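Long-range contact in 2-hydroxyisobutyryl-CoA synthetase (PDB 6HDY), which belongs to the acyl-CoA synthetases of the ANL superfamily of AMP-binding enzymes, with the C-terminal domain common to AMP-binding enzymes: residues Ile303-Cys309 and Thr324-Leu330. Numbering follows the deposited sequence.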
ATOM      1  N   ILE A 303      22.681  -4.485 -14.385  1.00 36.60           N
ATOM      2  CA  ILE A 303      21.870  -4.008 -13.257  1.00 35.36           C
ATOM      3  C   ILE A 303      22.203  -4.903 -12.035  1.00 37.92           C
ATOM      4  O   ILE A 303      22.608  -4.394 -11.002  1.00 38.67           O
ATOM      5  CB  ILE A 303      20.338  -3.934 -13.584  1.00 37.34           C
ATOM      6  CG1 ILE A 303      20.054  -2.858 -14.677  1.00 38.33           C
ATOM      7  CG2 ILE A 303      19.525  -3.649 -12.286  1.00 36.31           C
ATOM      8  CD1 ILE A 303      18.627  -2.779 -15.245  1.00 36.01           C
ATOM      9  N   ILE A 304      22.072  -6.234 -12.195  1.00 34.47           N
ATOM     10  CA  ILE A 304      22.404  -7.287 -11.234  1.00 33.77           C
ATOM     11  C   ILE A 304      23.034  -8.415 -12.055  1.00 37.97           C
ATOM     12  O   ILE A 304      22.486  -8.811 -13.084  1.00 37.49           O
ATOM     13  CB  ILE A 304      21.157  -7.781 -10.411  1.00 34.68           C
ATOM     14  CG1 ILE A 304      20.766  -6.753  -9.330  1.00 34.07           C
ATOM     15  CG2 ILE A 304      21.331  -9.225  -9.813  1.00 31.90           C
ATOM     16  CD1 ILE A 304      19.383  -6.949  -8.753  1.00 35.84           C
ATOM     17  N   TYR A 305      24.168  -8.938 -11.583  1.00 35.49           N
ATOM     18  CA  TYR A 305      24.874 -10.033 -12.233  1.00 36.09           C
ATOM     19  C   TYR A 305      24.265 -11.386 -11.845  1.00 39.54           C
ATOM     20  O   TYR A 305      24.397 -11.833 -10.702  1.00 39.49           O
ATOM     21  CB  TYR A 305      26.388  -9.941 -11.919  1.00 38.37           C
ATOM     22  CG  TYR A 305      27.226 -11.038 -12.537  1.00 39.67           C
ATOM     23  CD1 TYR A 305      27.165 -11.309 -13.907  1.00 41.68           C
ATOM     24  CD2 TYR A 305      28.087 -11.804 -11.756  1.00 40.31           C
ATOM     25  CE1 TYR A 305      27.931 -12.324 -14.477  1.00 40.22           C
ATOM     26  CE2 TYR A 305      28.868 -12.812 -12.319  1.00 42.12           C
ATOM     27  CZ  TYR A 305      28.794 -13.063 -13.679  1.00 44.79           C
ATOM     28  OH  TYR A 305      29.570 -14.053 -14.222  1.00 42.65           O
ATOM     29  N   THR A 306      23.547 -12.010 -12.791  1.00 35.97           N
ATOM     30  CA  THR A 306      22.914 -13.316 -12.587  1.00 35.01           C
ATOM     31  C   THR A 306      23.876 -14.438 -13.050  1.00 41.69           C
ATOM     32  O   THR A 306      24.441 -14.374 -14.156  1.00 41.68           O
ATOM     33  CB  THR A 306      21.547 -13.407 -13.320  1.00 36.86           C
ATOM     34  OG1 THR A 306      20.653 -12.399 -12.849  1.00 35.44           O
ATOM     35  CG2 THR A 306      20.872 -14.787 -13.166  1.00 37.64           C
ATOM     36  N   GLU A 307      24.012 -15.475 -12.206  1.00 38.00           N
ATOM     37  CA  GLU A 307      24.795 -16.673 -12.481  1.00 38.77           C
ATOM     38  C   GLU A 307      23.880 -17.882 -12.308  1.00 42.36           C
ATOM     39  O   GLU A 307      23.270 -18.034 -11.253  1.00 41.33           O
ATOM     40  CB  GLU A 307      25.943 -16.808 -11.491  1.00 41.04           C
ATOM     41  CG  GLU A 307      26.937 -15.669 -11.466  1.00 47.68           C
ATOM     42  CD  GLU A 307      27.885 -15.798 -10.295  1.00 48.85           C
ATOM     43  OE1 GLU A 307      27.503 -15.383  -9.180  1.00 43.80           O
ATOM     44  OE2 GLU A 307      28.960 -16.413 -10.462  1.00 45.88           O
ATOM     45  N   VAL A 308      23.783 -18.750 -13.313  1.00 39.57           N
ATOM     46  CA  VAL A 308      22.962 -19.951 -13.156  1.00 39.44           C
ATOM     47  C   VAL A 308      23.949 -21.072 -12.840  1.00 44.99           C
ATOM     48  O   VAL A 308      24.810 -21.428 -13.652  1.00 46.23           O
ATOM     49  CB  VAL A 308      21.974 -20.182 -14.320  1.00 42.62           C
ATOM     50  CG1 VAL A 308      21.283 -21.540 -14.226  1.00 42.82           C
ATOM     51  CG2 VAL A 308      20.949 -19.055 -14.359  1.00 40.48           C
ATOM     52  N   CYS A 309      23.890 -21.534 -11.589  1.00 40.64           N
ATOM     53  CA  CYS A 309      24.893 -22.412 -11.024  1.00 40.78           C
ATOM     54  C   CYS A 309      24.433 -23.824 -10.699  1.00 45.92           C
ATOM     55  O   CYS A 309      23.257 -24.084 -10.439  1.00 44.02           O
ATOM     56  CB  CYS A 309      25.511 -21.742  -9.792  1.00 39.57           C
ATOM     57  SG  CYS A 309      26.219 -20.095 -10.115  1.00 42.02           S
ATOM     58  N   THR A 324      20.691 -23.210 -10.541  1.00 39.53           N
ATOM     59  CA  THR A 324      20.105 -22.283  -9.593  1.00 37.69           C
ATOM     60  C   THR A 324      20.610 -20.850  -9.774  1.00 39.96           C
ATOM     61  O   THR A 324      21.816 -20.625  -9.773  1.00 40.83           O
ATOM     62  CB  THR A 324      20.240 -22.779  -8.126  1.00 39.46           C
ATOM     63  OG1 THR A 324      19.413 -21.954  -7.305  1.00 35.47           O
ATOM     64  CG2 THR A 324      21.676 -22.761  -7.597  1.00 38.94           C
ATOM     65  N   PRO A 325      19.705 -19.861  -9.886  1.00 35.60           N
ATOM     66  CA  PRO A 325      20.158 -18.457  -9.963  1.00 34.89           C
ATOM     67  C   PRO A 325      20.846 -17.972  -8.673  1.00 39.14           C
ATOM     68  O   PRO A 325      20.355 -18.167  -7.550  1.00 39.23           O
ATOM     69  CB  PRO A 325      18.865 -17.683 -10.240  1.00 35.10           C
ATOM     70  CG  PRO A 325      17.878 -18.722 -10.762  1.00 39.17           C
ATOM     71  CD  PRO A 325      18.232 -19.953  -9.989  1.00 36.15           C
ATOM     72  N   VAL A 326      22.029 -17.383  -8.851  1.00 35.27           N
ATOM     73  CA  VAL A 326      22.873 -16.782  -7.812  1.00 33.65           C
ATOM     74  C   VAL A 326      23.009 -15.337  -8.289  1.00 37.65           C
ATOM     75  O   VAL A 326      23.325 -15.116  -9.467  1.00 36.06           O
ATOM     76  CB  VAL A 326      24.236 -17.521  -7.623  1.00 37.31           C
ATOM     77  CG1 VAL A 326      25.230 -16.699  -6.786  1.00 36.51           C
ATOM     78  CG2 VAL A 326      24.034 -18.909  -7.014  1.00 37.17           C
ATOM     79  N   TYR A 327      22.687 -14.356  -7.400  1.00 33.15           N
ATOM     80  CA  TYR A 327      22.635 -12.951  -7.793  1.00 31.05           C
ATOM     81  C   TYR A 327      23.558 -12.028  -7.036  1.00 34.50           C
ATOM     82  O   TYR A 327      23.766 -12.205  -5.838  1.00 33.97           O
ATOM     83  CB  TYR A 327      21.208 -12.406  -7.646  1.00 30.32           C
ATOM     84  CG  TYR A 327      20.101 -13.166  -8.341  1.00 32.99           C
ATOM     85  CD1 TYR A 327      19.855 -12.993  -9.704  1.00 35.47           C
ATOM     86  CD2 TYR A 327      19.220 -13.967  -7.617  1.00 32.35           C
ATOM     87  CE1 TYR A 327      18.771 -13.614 -10.331  1.00 33.46           C
ATOM     88  CE2 TYR A 327      18.122 -14.576  -8.229  1.00 31.71           C
ATOM     89  CZ  TYR A 327      17.908 -14.402  -9.588  1.00 36.65           C
ATOM     90  OH  TYR A 327      16.847 -15.024 -10.202  1.00 32.98           O
ATOM     91  N   THR A 328      24.049 -10.982  -7.739  1.00 32.48           N
ATOM     92  CA  THR A 328      24.898  -9.934  -7.175  1.00 32.86           C
ATOM     93  C   THR A 328      24.448  -8.549  -7.649  1.00 35.15           C
ATOM     94  O   THR A 328      24.342  -8.315  -8.856  1.00 33.63           O
ATOM     95  CB  THR A 328      26.402 -10.189  -7.449  1.00 38.03           C
ATOM     96  OG1 THR A 328      26.785 -11.469  -6.927  1.00 36.46           O
ATOM     97  CG2 THR A 328      27.294  -9.099  -6.853  1.00 32.80           C
ATOM     98  N   HIS A 329      24.205  -7.633  -6.681  1.00 30.75           N
ATOM     99  CA  HIS A 329      23.888  -6.224  -6.918  1.00 30.51           C
ATOM    100  C   HIS A 329      25.092  -5.499  -7.493  1.00 34.92           C
ATOM    101  O   HIS A 329      26.194  -5.575  -6.926  1.00 33.85           O
ATOM    102  CB  HIS A 329      23.491  -5.489  -5.595  1.00 30.33           C
ATOM    103  CG  HIS A 329      22.085  -5.763  -5.145  1.00 30.91           C
ATOM    104  ND1 HIS A 329      21.816  -6.310  -3.900  1.00 31.79           N
ATOM    105  CD2 HIS A 329      20.915  -5.523  -5.780  1.00 29.85           C
ATOM    106  CE1 HIS A 329      20.498  -6.399  -3.826  1.00 29.40           C
ATOM    107  NE2 HIS A 329      19.915  -5.948  -4.939  1.00 28.68           N
ATOM    108  N   LEU A 330      24.880  -4.731  -8.578  1.00 33.54           N
ATOM    109  CA  LEU A 330      25.984  -3.906  -9.115  1.00 35.45           C
ATOM    110  C   LEU A 330      25.775  -2.393  -8.847  1.00 40.41           C
ATOM    111  O   LEU A 330      26.687  -1.593  -9.051  1.00 44.47           O
ATOM    112  CB  LEU A 330      26.193  -4.171 -10.625  1.00 35.63           C
ATOM    113  CG  LEU A 330      26.451  -5.615 -11.063  1.00 38.09           C
ATOM    114  CD1 LEU A 330      26.623  -5.689 -12.554  1.00 39.29           C
ATOM    115  CD2 LEU A 330      27.661  -6.190 -10.365  1.00 37.05           C
TER
HETATM  116  O   HOH W   1      25.934 -13.255  -8.822  1.00 36.12           O
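Two neighbouring strands of an antiparallel beta sheet meet here, in the large AMP-binding part of an ANL-family synthetase. Segment 303-309 lies on strand 304-310 and segment 324-330 on strand 322-329; strands 315-316 and 340-347 flank the pair. It begins with a weak hydrogen bond, Leu330 N to Ile303 O at 3.3 Å. Ile304 lies opposite His329 in a non-hydrogen-bonded pair, and Ile304 CD1 touches His329 CD2 at 3.6 Å. Tyr305 and Thr328 form a hydrogen-bonded pair, with Tyr305 N to Thr328 O at 2.8 Å and Thr328 N to Tyr305 O at 3.1 Å. Successive side chains of a strand point to alternate faces, so Ile304, Thr306 and Val308 share one face and Tyr305, Glu307 and Cys309 the other. Thr306 OG1 lies 3.3 Å from Tyr327 CD1, at the ring edge. Tyr327 touches pocket residue Met278, and its side chain is about 7 Å from bound 8LQ. Glu307 pairs with Val326 through two 2.8 Å bonds, Glu307 N to Val326 O and Val326 N to Glu307 O. Its carboxylate also forms a salt bridge with Arg339, whose backbone N bonds Thr328 OG1. Val308 sits across from Pro325. Cys309 SG packs on Val326 CG2 at 4.0 Å. Cys309 and Thr324 close the pairing with nearly straight bonds, Cys309 N to Thr324 O at 2.9 Å and Thr324 N to Cys309 O at 2.7 Å. One water bridges the strands on the Glu307 face, 2.8 Å from Tyr305 O and 2.7 Å from both Glu307 OE1 and Thr328 OG1.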